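Local coordinates for PTS EIIA type-4 domain-containing protein (Streptococcus agalactiae NEM316, PDB 4TKZ) that probably relays phosphoryl groups during sugar uptake, as an EIIA component of the mannose-type branch of the bacterial phosphotransferase system, at residues F12-L17 with G32-A37; I2-V7 with L59-L64; T68-S73 with V87-N92; G25-V30 with E98-R103. All coordinates share one frame; numbering follows the deposited sequence.

In the fold
From the N terminus, strand 3-9 enters the sheet first, and contact 2 closes the long loop that brings strand 57-62 alongside it. Contact 1 lies within that loop and closes the beta-alpha-beta unit of strand 3-9, helix 12-24 and strand 30-35. In series after contact 2, contact 3 closes the equivalent unit of strand 57-62, helix 68-76 and strand 84-89, on the other side of the central strand pair, where the sheet continues into the second subunit. Contact 4 crosses contacts 1 and 2 and spans contact 3, joining the loop before strand 30-35 to the end of helix 93-102. R103 of contact 4 also hydrogen-bonds I2 O of contact 2.

Contact 1 (F12-L17 with G32-A37); sequences FPDGIL and GINFIA
The side-chain amide of N34 grips D14 at two points. N34 CG lies anti to the carbonyl carbon (chi1 -59°), beside the backbone N, and from there the amide meets the start of the helix. Its oxygen, OD1, accepts D14 N at 3.1 Å, and the donor lies in the carbonyl plane, on a lone pair. Its nitrogen, ND2, donates to D14 OD1 at 3.0 Å. The two side chains cross at about a right angle, with the carboxylate turned 58° against the amide: D14 OD1 stays close to the amide plane of N34, while ND2 comes in from above the carboxylate. Outside the pair, D14 OD2 accepts a hydrogen bond from N11 ND2.

P13 packs beside the same amide, its side chain running past that of N34 in the opposite direction. P13 CD is 3.2 Å from N34 OD1, and P13 CG is 3.3 Å from I33 O. Further along, P13 CB meets G32 CA at 4.0 Å and L17 CD1 reaches G32 N at 3.8 Å; with no side chain on G32, both residues come down directly on the strand backbone.

N34 thus serves as both acceptor and donor, supplying a partner for a backbone N-H in the first turn of helix 12-24 and, together with N11 on OD2, limiting the rotation of the D14 carboxylate. A carboxylate near the amino end of a helix would also be expected to interact favourably with the helix dipole.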
loop_
_atom_site.group_PDB
_atom_site.type_symbol
_atom_site.label_atom_id
_atom_site.label_comp_id
_atom_site.label_asym_id
_atom_site.label_seq_id
_atom_site.Cartn_x
_atom_site.Cartn_y
_atom_site.Cartn_z
ATOM N N PHE A 12 -3.260 -7.285 5.021
ATOM C CA PHE A 12 -2.726 -5.986 4.570
ATOM C C PHE A 12 -2.821 -4.936 5.688
ATOM O O PHE A 12 -1.838 -4.254 5.946
ATOM C CB PHE A 12 -3.499 -5.557 3.301
ATOM C CG PHE A 12 -3.020 -4.272 2.610
ATOM C CD1 PHE A 12 -2.834 -3.074 3.297
ATOM C CD2 PHE A 12 -2.887 -4.259 1.228
ATOM C CE1 PHE A 12 -2.452 -1.917 2.630
ATOM C CE2 PHE A 12 -2.498 -3.108 0.548
ATOM C CZ PHE A 12 -2.283 -1.935 1.252
ATOM N N PRO A 13 -3.991 -4.784 6.348
ATOM C CA PRO A 13 -3.979 -3.764 7.410
ATOM C C PRO A 13 -2.940 -4.037 8.495
ATOM O O PRO A 13 -2.237 -3.100 8.890
ATOM C CB PRO A 13 -5.394 -3.855 7.995
ATOM C CG PRO A 13 -6.230 -4.290 6.830
ATOM C CD PRO A 13 -5.361 -5.315 6.142
ATOM N N ASP A 14 -2.825 -5.279 8.959
ATOM C CA ASP A 14 -1.819 -5.588 9.974
ATOM C C ASP A 14 -0.423 -5.298 9.471
ATOM O O ASP A 14 0.422 -4.813 10.219
ATOM C CB ASP A 14 -1.877 -7.059 10.374
ATOM C CG ASP A 14 -3.039 -7.371 11.269
ATOM O OD1 ASP A 14 -3.573 -6.438 11.897
ATOM O OD2 ASP A 14 -3.408 -8.561 11.335
ATOM N N GLY A 15 -0.180 -5.625 8.205
ATOM C CA GLY A 15 1.141 -5.456 7.630
ATOM C C GLY A 15 1.535 -3.999 7.491
ATOM O O GLY A 15 2.659 -3.623 7.834
ATOM N N ILE A 16 0.632 -3.166 6.983
ATOM C CA ILE A 16 0.964 -1.745 6.829
ATOM C C ILE A 16 1.027 -1.049 8.194
ATOM O O ILE A 16 1.811 -0.115 8.389
ATOM C CB ILE A 16 0.032 -1.006 5.831
ATOM C CG1 ILE A 16 0.683 0.303 5.369
ATOM C CG2 ILE A 16 -1.345 -0.743 6.433
ATOM C CD1 ILE A 16 -0.018 0.932 4.190
ATOM N N LEU A 17 0.235 -1.532 9.151
ATOM C CA LEU A 17 0.328 -1.038 10.524
ATOM C C LEU A 17 1.674 -1.375 11.161
ATOM O O LEU A 17 2.204 -0.597 11.959
ATOM C CB LEU A 17 -0.824 -1.577 11.385
ATOM C CG LEU A 17 -2.156 -0.884 11.152
ATOM C CD1 LEU A 17 -3.268 -1.631 11.883
ATOM C CD2 LEU A 17 -2.068 0.571 11.608
ATOM N N GLY A 32 -7.007 -1.300 12.408
ATOM C CA GLY A 32 -7.077 -2.046 11.169
ATOM C C GLY A 32 -8.210 -3.048 11.219
ATOM O O GLY A 32 -8.466 -3.665 12.257
ATOM N N ILE A 33 -8.906 -3.185 10.098
ATOM C CA ILE A 33 -9.869 -4.253 9.931
ATOM C C ILE A 33 -9.371 -5.163 8.814
ATOM O O ILE A 33 -9.380 -4.788 7.638
ATOM C CB ILE A 33 -11.274 -3.689 9.609
ATOM C CG1 ILE A 33 -11.745 -2.796 10.759
ATOM C CG2 ILE A 33 -12.251 -4.808 9.379
ATOM C CD1 ILE A 33 -13.111 -2.144 10.546
ATOM N N ASN A 34 -8.933 -6.361 9.190
ATOM C CA ASN A 34 -8.420 -7.316 8.223
ATOM C C ASN A 34 -9.536 -8.117 7.557
ATOM O O ASN A 34 -10.187 -8.934 8.205
ATOM C CB ASN A 34 -7.418 -8.266 8.894
ATOM C CG ASN A 34 -6.235 -7.533 9.511
ATOM O OD1 ASN A 34 -5.305 -7.139 8.812
ATOM N ND2 ASN A 34 -6.261 -7.367 10.827
ATOM N N PHE A 35 -9.746 -7.877 6.266
ATOM C CA PHE A 35 -10.761 -8.593 5.496
ATOM C C PHE A 35 -10.174 -9.907 5.008
ATOM O O PHE A 35 -9.696 -10.006 3.877
ATOM C CB PHE A 35 -11.230 -7.746 4.312
ATOM C CG PHE A 35 -12.311 -8.390 3.481
ATOM C CD1 PHE A 35 -13.381 -9.044 4.087
ATOM C CD2 PHE A 35 -12.269 -8.320 2.097
ATOM C CE1 PHE A 35 -14.389 -9.628 3.325
ATOM C CE2 PHE A 35 -13.270 -8.897 1.317
ATOM C CZ PHE A 35 -14.337 -9.559 1.936
ATOM N N ILE A 36 -10.224 -10.917 5.869
ATOM C CA ILE A 36 -9.542 -12.177 5.597
ATOM C C ILE A 36 -10.481 -13.198 4.964
ATOM O O ILE A 36 -11.701 -13.014 4.941
ATOM C CB ILE A 36 -8.936 -12.771 6.883
ATOM C CG1 ILE A 36 -10.048 -13.146 7.866
ATOM C CG2 ILE A 36 -7.954 -11.787 7.528
ATOM C CD1 ILE A 36 -9.558 -13.869 9.091
ATOM N N ALA A 37 -9.904 -14.275 4.438
ATOM C CA ALA A 37 -10.690 -15.349 3.852
ATOM C C ALA A 37 -11.656 -15.895 4.885
ATOM O O ALA A 37 -11.275 -16.168 6.025
ATOM C CB ALA A 37 -9.794 -16.456 3.340
#

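Contact 2 (I2-V7 with L59-L64); sequences IKIIIV and LVLTDL
L59 bonds to both neighbours of I4: L59 N donates to K3 O at 2.8 Å, and L59 O accepts I5 N at 2.8 Å. Such two-sided pairing is the parallel ladder, and the strands cross at only -22°. V60 turns to the face that also carries I5 and V7. Its CG1, anti to the backbone N (chi1 -176°), meets V7 CG2 at 3.9 Å. With L61 the pairing repeats, now straddling I6: L61 N donates to I5 O at 2.7 Å, and L61 O receives V7 N at 3.0 Å, the donor tilted 25° from the carbonyl plane. The L61 side chain shares a face with those of I4 and I6, and its CD1 touches I4 CG2 at 3.9 Å. T62 CA lies 3.2 Å from V7 O in a CA-H...O contact, while its hydroxyl OG1 is engaged by L88 O of the next strand. At D63 the ladder fades: D63 N bonds V7 O weakly at 3.4 Å, and its OD2 is hydrogen-bonded to H9 ND1.

This buried pair forms the middle of the four parallel strands of this chain, between strands 30-35 and 84-89. P69 and S73 of helix 68-76 cover the face of V7 and V60, and K3 forms a salt bridge with E51 of helix 41-52. Helices 12-24 and 93-102 cover the other face, where I6 meets I16 and L96, and I4 and L59 meet A99.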
loop_
_atom_site.group_PDB
_atom_site.type_symbol
_atom_site.label_atom_id
_atom_site.label_comp_id
_atom_site.label_asym_id
_atom_site.label_seq_id
_atom_site.Cartn_x
_atom_site.Cartn_y
_atom_site.Cartn_z
ATOM N N ILE A 2 -8.884 12.932 14.851
ATOM C CA ILE A 2 -9.340 12.279 13.628
ATOM C C ILE A 2 -8.936 10.816 13.707
ATOM O O ILE A 2 -7.747 10.504 13.761
ATOM C CB ILE A 2 -8.724 12.924 12.371
ATOM C CG1 ILE A 2 -9.251 14.352 12.196
ATOM C CG2 ILE A 2 -9.037 12.091 11.133
ATOM C CD1 ILE A 2 -8.394 15.240 11.291
ATOM N N LYS A 3 -9.916 9.917 13.752
ATOM C CA LYS A 3 -9.617 8.489 13.828
ATOM C C LYS A 3 -9.299 7.917 12.446
ATOM O O LYS A 3 -9.995 8.203 11.469
ATOM C CB LYS A 3 -10.779 7.719 14.476
ATOM C CG LYS A 3 -10.495 6.229 14.611
ATOM C CD LYS A 3 -11.573 5.494 15.373
ATOM C CE LYS A 3 -11.316 3.999 15.350
ATOM N NZ LYS A 3 -12.104 3.281 16.399
ATOM N N ILE A 4 -8.239 7.113 12.368
ATOM C CA ILE A 4 -7.812 6.498 11.109
ATOM C C ILE A 4 -8.162 5.021 11.105
ATOM O O ILE A 4 -7.740 4.277 11.991
ATOM C CB ILE A 4 -6.283 6.675 10.913
ATOM C CG1 ILE A 4 -5.944 8.156 10.814
ATOM C CG2 ILE A 4 -5.787 5.947 9.655
ATOM C CD1 ILE A 4 -4.448 8.444 10.814
ATOM N N ILE A 5 -8.937 4.596 10.109
ATOM C CA ILE A 5 -9.327 3.202 10.019
ATOM C C ILE A 5 -8.852 2.620 8.702
ATOM O O ILE A 5 -9.168 3.136 7.621
ATOM C CB ILE A 5 -10.858 3.051 10.123
ATOM C CG1 ILE A 5 -11.358 3.713 11.401
ATOM C CG2 ILE A 5 -11.267 1.579 10.094
ATOM C CD1 ILE A 5 -12.898 3.629 11.576
ATOM N N ILE A 6 -8.098 1.533 8.797
ATOM C CA ILE A 6 -7.580 0.851 7.622
ATOM C C ILE A 6 -8.364 -0.427 7.351
ATOM O O ILE A 6 -8.382 -1.346 8.188
ATOM C CB ILE A 6 -6.101 0.480 7.824
ATOM C CG1 ILE A 6 -5.264 1.724 8.138
ATOM C CG2 ILE A 6 -5.540 -0.207 6.579
ATOM C CD1 ILE A 6 -3.815 1.399 8.531
ATOM N N VAL A 7 -9.010 -0.490 6.187
ATOM C CA VAL A 7 -9.744 -1.685 5.791
ATOM C C VAL A 7 -9.177 -2.220 4.490
ATOM O O VAL A 7 -9.147 -1.508 3.485
ATOM C CB VAL A 7 -11.248 -1.390 5.586
ATOM C CG1 VAL A 7 -12.030 -2.690 5.587
ATOM C CG2 VAL A 7 -11.745 -0.449 6.659
ATOM N N LEU A 59 -11.216 9.047 9.096
ATOM C CA LEU A 59 -10.621 8.823 7.793
ATOM C C LEU A 59 -10.462 7.327 7.590
ATOM O O LEU A 59 -9.764 6.661 8.354
ATOM C CB LEU A 59 -9.269 9.544 7.682
ATOM C CG LEU A 59 -8.509 9.329 6.369
ATOM C CD1 LEU A 59 -9.312 9.794 5.156
ATOM C CD2 LEU A 59 -7.166 10.025 6.417
ATOM N N VAL A 60 -11.106 6.805 6.553
ATOM C CA VAL A 60 -11.020 5.385 6.242
ATOM C C VAL A 60 -10.131 5.144 5.031
ATOM O O VAL A 60 -10.422 5.599 3.908
ATOM C CB VAL A 60 -12.394 4.759 5.972
ATOM C CG1 VAL A 60 -12.223 3.262 5.743
ATOM C CG2 VAL A 60 -13.352 5.028 7.131
ATOM N N LEU A 61 -9.037 4.424 5.255
ATOM C CA LEU A 61 -8.101 4.158 4.178
ATOM C C LEU A 61 -8.285 2.729 3.686
ATOM O O LEU A 61 -8.106 1.778 4.438
ATOM C CB LEU A 61 -6.668 4.380 4.676
ATOM C CG LEU A 61 -6.514 5.741 5.362
ATOM C CD1 LEU A 61 -5.076 5.909 5.868
ATOM C CD2 LEU A 61 -6.883 6.857 4.380
ATOM N N THR A 62 -8.644 2.570 2.419
ATOM C CA THR A 62 -8.914 1.232 1.906
ATOM C C THR A 62 -8.031 0.897 0.749
ATOM O O THR A 62 -7.526 1.792 0.077
ATOM C CB THR A 62 -10.366 1.082 1.426
ATOM O OG1 THR A 62 -10.560 1.849 0.226
ATOM C CG2 THR A 62 -11.328 1.548 2.509
ATOM N N ASP A 63 -7.875 -0.394 0.482
ATOM C CA ASP A 63 -6.858 -0.810 -0.472
ATOM C C ASP A 63 -7.183 -0.504 -1.921
ATOM O O ASP A 63 -6.360 0.062 -2.640
ATOM C CB ASP A 63 -6.465 -2.285 -0.290
ATOM C CG ASP A 63 -7.646 -3.235 -0.286
ATOM O OD1 ASP A 63 -8.815 -2.792 -0.292
ATOM O OD2 ASP A 63 -7.391 -4.459 -0.271
ATOM N N LEU A 64 -8.394 -0.848 -2.335
ATOM C CA LEU A 64 -8.658 -1.031 -3.748
ATOM C C LEU A 64 -10.042 -0.519 -4.120
ATOM O O LEU A 64 -11.039 -0.936 -3.537
ATOM C CB LEU A 64 -8.533 -2.521 -4.061
ATOM C CG LEU A 64 -8.313 -2.995 -5.490
ATOM C CD1 LEU A 64 -7.057 -2.363 -6.090
ATOM C CD2 LEU A 64 -8.209 -4.511 -5.486
#

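Contact 3 (T68-S73 with V87-N92); sequences TPFNVS and VLSGLN
F70 and S73 close on V87 from helix 68-76, and this is where the contact is dense. The F70 side chain leaves the helix with CG anti to the backbone N (chi1 176°), and its ring atom CD1 bears obliquely on two residues of the strand: V87 CG1 at 3.8 Å and S89 CB also at 3.8 Å. The V87 methyls divide the work. While CG1 touches both the F70 ring and S73 CB, the latter 3.8 Å away, CG2 leans on the backbone at S73 O, 3.7 Å distant. Small and directed at the strand, the S73 side chain keeps its polar end within its own helix: S73 OG donates to P69 O at 2.6 Å, an oxygen that also accepts S73 N. The part of the serine side chain that meets V87 is its CB.

The packing is looser at L88, whose backbone C lies 4.3 Å from F70 CD1, near the plane of the ring and at its edge, while its side chain points away from the helix. Across the two segments there is no hydrogen bond, and the axes stay 8.8 Å apart. S89 also belongs to the dimer interface: its OG hydrogen-bonds G123 O of the second subunit, and L88 and S89 pair antiparallel with a strand of that chain.

The axis of 68-73 runs nearly antiparallel to that of 87-89, at 161°; helix 68-76 is the connecting helix of a beta-alpha-beta crossover from strand 57-62. F70 and S73 also touch T62 in that strand, and S73 reaches L48 of the adjacent helix 41-52.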
loop_
_atom_site.group_PDB
_atom_site.type_symbol
_atom_site.label_atom_id
_atom_site.label_comp_id
_atom_site.label_asym_id
_atom_site.label_seq_id
_atom_site.Cartn_x
_atom_site.Cartn_y
_atom_site.Cartn_z
ATOM N N THR A 68 -14.496 -4.867 -1.697
ATOM C CA THR A 68 -15.398 -4.939 -0.537
ATOM C C THR A 68 -15.075 -3.917 0.563
ATOM O O THR A 68 -15.972 -3.211 1.019
ATOM C CB THR A 68 -15.507 -6.376 0.014
ATOM O OG1 THR A 68 -16.146 -7.194 -0.971
ATOM C CG2 THR A 68 -16.324 -6.428 1.316
ATOM N N PRO A 69 -13.797 -3.816 0.986
ATOM C CA PRO A 69 -13.488 -2.781 1.978
ATOM C C PRO A 69 -13.910 -1.380 1.554
ATOM O O PRO A 69 -14.423 -0.629 2.390
ATOM C CB PRO A 69 -11.953 -2.846 2.071
ATOM C CG PRO A 69 -11.634 -4.260 1.790
ATOM C CD PRO A 69 -12.629 -4.680 0.728
ATOM N N PHE A 70 -13.678 -1.020 0.295
ATOM C CA PHE A 70 -14.024 0.317 -0.160
ATOM C C PHE A 70 -15.551 0.430 -0.239
ATOM O O PHE A 70 -16.143 1.404 0.242
ATOM C CB PHE A 70 -13.409 0.594 -1.528
ATOM C CG PHE A 70 -13.800 1.919 -2.109
ATOM C CD1 PHE A 70 -13.119 3.080 -1.759
ATOM C CD2 PHE A 70 -14.859 2.004 -3.006
ATOM C CE1 PHE A 70 -13.491 4.306 -2.296
ATOM C CE2 PHE A 70 -15.233 3.218 -3.551
ATOM C CZ PHE A 70 -14.558 4.369 -3.197
ATOM N N ASN A 71 -16.180 -0.570 -0.840
ATOM C CA ASN A 71 -17.639 -0.549 -1.020
ATOM C C ASN A 71 -18.420 -0.473 0.294
ATOM O O ASN A 71 -19.343 0.341 0.444
ATOM C CB ASN A 71 -18.096 -1.772 -1.829
ATOM C CG ASN A 71 -17.633 -1.732 -3.281
ATOM O OD1 ASN A 71 -17.188 -0.699 -3.788
ATOM N ND2 ASN A 71 -17.737 -2.871 -3.958
ATOM N N VAL A 72 -18.057 -1.329 1.243
ATOM C CA VAL A 72 -18.662 -1.294 2.572
ATOM C C VAL A 72 -18.406 0.036 3.272
ATOM O O VAL A 72 -19.302 0.585 3.898
ATOM C CB VAL A 72 -18.144 -2.442 3.460
ATOM C CG1 VAL A 72 -18.446 -2.177 4.924
ATOM C CG2 VAL A 72 -18.743 -3.766 3.033
ATOM N N SER A 73 -17.176 0.546 3.180
ATOM C CA SER A 73 -16.851 1.797 3.847
ATOM C C SER A 73 -17.614 2.982 3.249
ATOM O O SER A 73 -18.125 3.836 3.982
ATOM C CB SER A 73 -15.341 2.049 3.804
ATOM O OG SER A 73 -14.656 0.964 4.402
ATOM N N VAL A 87 -13.604 8.404 2.804
ATOM C CA VAL A 87 -13.199 7.071 2.370
ATOM C C VAL A 87 -12.280 7.175 1.165
ATOM O O VAL A 87 -12.696 7.635 0.092
ATOM C CB VAL A 87 -14.424 6.218 1.989
ATOM C CG1 VAL A 87 -13.996 4.824 1.541
ATOM C CG2 VAL A 87 -15.403 6.138 3.172
ATOM N N LEU A 88 -11.024 6.754 1.334
ATOM C CA LEU A 88 -10.081 6.747 0.219
ATOM C C LEU A 88 -9.757 5.319 -0.222
ATOM O O LEU A 88 -9.744 4.399 0.599
ATOM C CB LEU A 88 -8.765 7.455 0.593
ATOM C CG LEU A 88 -8.818 8.834 1.243
ATOM C CD1 LEU A 88 -7.397 9.437 1.336
ATOM C CD2 LEU A 88 -9.746 9.754 0.466
ATOM N N SER A 89 -9.516 5.139 -1.521
ATOM C CA SER A 89 -8.887 3.922 -2.033
ATOM C C SER A 89 -7.434 4.250 -2.389
ATOM O O SER A 89 -7.036 5.417 -2.344
ATOM C CB SER A 89 -9.610 3.402 -3.265
ATOM O OG SER A 89 -9.569 4.348 -4.315
ATOM N N GLY A 90 -6.654 3.226 -2.737
ATOM C CA GLY A 90 -5.287 3.415 -3.218
ATOM C C GLY A 90 -4.244 3.459 -2.122
ATOM O O GLY A 90 -3.149 3.978 -2.326
ATOM N N LEU A 91 -4.587 2.909 -0.958
ATOM C CA LEU A 91 -3.757 3.016 0.243
ATOM C C LEU A 91 -2.308 2.614 0.003
ATOM O O LEU A 91 -2.036 1.491 -0.427
ATOM C CB LEU A 91 -4.338 2.150 1.368
ATOM C CG LEU A 91 -3.449 1.930 2.596
ATOM C CD1 LEU A 91 -3.138 3.257 3.285
ATOM C CD2 LEU A 91 -4.119 0.974 3.568
ATOM N N ASN A 92 -1.399 3.551 0.249
ATOM C CA ASN A 92 0.051 3.264 0.279
ATOM C C ASN A 92 0.651 3.789 1.579
ATOM O O ASN A 92 -0.058 4.394 2.375
ATOM C CB ASN A 92 0.790 3.756 -0.980
ATOM C CG ASN A 92 0.621 5.241 -1.240
ATOM O OD1 ASN A 92 0.366 6.021 -0.328
ATOM N ND2 ASN A 92 0.802 5.643 -2.505
#

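Contact 4 (G25-V30 with E98-R103); sequences GHQEYV and EAVLSR
The loop G25-V30, which leads from helix 12-24 into strand 30-35, is fastened to the end of helix 93-102 by R103. The arginine starts with CG between its backbone N and carbonyl carbon (chi1 61°), then runs extended to NE, and its guanidinium meets two successive loop carbonyls. NH2 donates to E28 O at 2.6 Å, nearly in the plane of both groups. NH1 donates to Y29 O at 3.2 Å from above that carbonyl plane, and bonds E28 O only weakly; it has a further acceptor in I2 O. V30 CG2 lies obliquely beside the guanidinium, 3.7 Å from R103 NH2.

One turn back along the helix, V100 CG1 sits 3.4 Å from Q27 OE1. The Q27 chain bends at chi2 (-64°), which sets CD; NE2 donates to G25 O at 3.3 Å, from above that carbonyl plane. L20 of helix 12-24 packs on both Q27 and V100.

One guanidinium thus bridges two successive carbonyls of the alpha-to-beta loop in the beta-alpha-beta unit of strand 3-9, helix 12-24 and strand 30-35, and ties that loop to helix 93-102 at the amino-terminal edge of the parallel sheet in an alpha/beta fold.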
loop_
_atom_site.group_PDB
_atom_site.type_symbol
_atom_site.label_atom_id
_atom_site.label_comp_id
_atom_site.label_asym_id
_atom_site.label_seq_id
_atom_site.Cartn_x
_atom_site.Cartn_y
_atom_site.Cartn_z
ATOM N N GLY A 25 6.248 4.256 15.707
ATOM C CA GLY A 25 5.848 3.744 17.007
ATOM C C GLY A 25 4.339 3.621 17.058
ATOM O O GLY A 25 3.666 3.858 16.060
ATOM N N HIS A 26 3.798 3.268 18.219
ATOM C CA HIS A 26 2.358 3.063 18.340
ATOM C C HIS A 26 1.582 4.380 18.323
ATOM O O HIS A 26 1.978 5.352 18.963
ATOM C CB HIS A 26 2.043 2.271 19.608
ATOM C CG HIS A 26 0.582 2.018 19.811
ATOM N ND1 HIS A 26 -0.179 2.737 20.705
ATOM C CD2 HIS A 26 -0.255 1.127 19.232
ATOM C CE1 HIS A 26 -1.426 2.301 20.668
ATOM N NE2 HIS A 26 -1.499 1.325 19.781
ATOM N N GLN A 27 0.466 4.407 17.594
ATOM C CA GLN A 27 -0.303 5.630 17.439
ATOM C C GLN A 27 -1.654 5.458 18.099
ATOM O O GLN A 27 -2.138 4.331 18.204
ATOM C CB GLN A 27 -0.489 5.935 15.955
ATOM C CG GLN A 27 0.819 6.077 15.193
ATOM C CD GLN A 27 1.637 7.254 15.674
ATOM O OE1 GLN A 27 1.120 8.362 15.847
ATOM N NE2 GLN A 27 2.923 7.025 15.896
ATOM N N GLU A 28 -2.252 6.558 18.556
ATOM C CA GLU A 28 -3.621 6.524 19.091
ATOM C C GLU A 28 -4.631 6.611 17.961
ATOM O O GLU A 28 -4.359 7.227 16.931
ATOM C CB GLU A 28 -3.863 7.697 20.047
ATOM C CG GLU A 28 -2.863 7.802 21.186
ATOM C CD GLU A 28 -2.608 9.244 21.598
ATOM O OE1 GLU A 28 -3.565 10.054 21.562
ATOM O OE2 GLU A 28 -1.449 9.568 21.944
ATOM N N TYR A 29 -5.805 6.013 18.160
ATOM C CA TYR A 29 -6.897 6.173 17.211
ATOM C C TYR A 29 -6.530 5.765 15.790
ATOM O O TYR A 29 -6.845 6.464 14.827
ATOM C CB TYR A 29 -7.394 7.611 17.244
ATOM C CG TYR A 29 -7.765 8.036 18.640
ATOM C CD1 TYR A 29 -8.823 7.429 19.297
ATOM C CD2 TYR A 29 -7.052 9.023 19.311
ATOM C CE1 TYR A 29 -9.177 7.795 20.569
ATOM C CE2 TYR A 29 -7.399 9.399 20.595
ATOM C CZ TYR A 29 -8.471 8.778 21.213
ATOM O OH TYR A 29 -8.838 9.133 22.488
ATOM N N VAL A 30 -5.852 4.631 15.673
ATOM C CA VAL A 30 -5.546 4.055 14.378
ATOM C C VAL A 30 -5.827 2.567 14.485
ATOM O O VAL A 30 -5.185 1.873 15.271
ATOM C CB VAL A 30 -4.054 4.271 14.001
ATOM C CG1 VAL A 30 -3.737 3.577 12.688
ATOM C CG2 VAL A 30 -3.727 5.759 13.921
ATOM N N GLU A 98 1.081 10.339 6.041
ATOM C CA GLU A 98 0.582 11.713 5.973
ATOM C C GLU A 98 -0.600 11.927 6.908
ATOM O O GLU A 98 -0.674 12.937 7.614
ATOM C CB GLU A 98 0.167 12.083 4.547
ATOM C CG GLU A 98 -0.030 13.596 4.367
ATOM C CD GLU A 98 1.282 14.364 4.532
ATOM O OE1 GLU A 98 2.081 14.363 3.583
ATOM O OE2 GLU A 98 1.514 14.961 5.605
ATOM N N ALA A 99 -1.526 10.975 6.914
ATOM C CA ALA A 99 -2.699 11.098 7.772
ATOM C C ALA A 99 -2.264 11.169 9.234
ATOM O O ALA A 99 -2.730 12.028 9.995
ATOM C CB ALA A 99 -3.663 9.940 7.542
ATOM N N VAL A 100 -1.348 10.280 9.609
ATOM C CA VAL A 100 -0.862 10.211 10.982
ATOM C C VAL A 100 -0.100 11.477 11.371
ATOM O O VAL A 100 -0.353 12.080 12.415
ATOM C CB VAL A 100 0.044 8.987 11.178
ATOM C CG1 VAL A 100 0.815 9.082 12.503
ATOM C CG2 VAL A 100 -0.771 7.696 11.103
ATOM N N LEU A 101 0.827 11.893 10.522
ATOM C CA LEU A 101 1.678 13.028 10.873
ATOM C C LEU A 101 0.999 14.397 10.739
ATOM O O LEU A 101 1.460 15.378 11.320
ATOM C CB LEU A 101 2.979 12.986 10.071
ATOM C CG LEU A 101 3.902 11.812 10.401
ATOM C CD1 LEU A 101 5.016 11.714 9.369
ATOM C CD2 LEU A 101 4.476 11.948 11.813
ATOM N N SER A 102 -0.101 14.471 9.996
ATOM C CA SER A 102 -0.730 15.770 9.751
ATOM C C SER A 102 -2.096 15.973 10.405
ATOM O O SER A 102 -2.580 17.106 10.483
ATOM C CB SER A 102 -0.834 16.047 8.246
ATOM O OG SER A 102 0.428 16.372 7.694
ATOM N N ARG A 103 -2.724 14.897 10.870
ATOM C CA ARG A 103 -4.093 15.006 11.391
ATOM C C ARG A 103 -4.199 15.973 12.572
ATOM O O ARG A 103 -5.242 16.610 12.783
ATOM C CB ARG A 103 -4.633 13.639 11.795
ATOM C CG ARG A 103 -3.838 12.954 12.896
ATOM C CD ARG A 103 -4.469 11.617 13.240
ATOM N NE ARG A 103 -3.612 10.808 14.102
ATOM C CZ ARG A 103 -4.028 9.709 14.718
ATOM N NH1 ARG A 103 -5.284 9.300 14.562
ATOM N NH2 ARG A 103 -3.201 9.027 15.487
#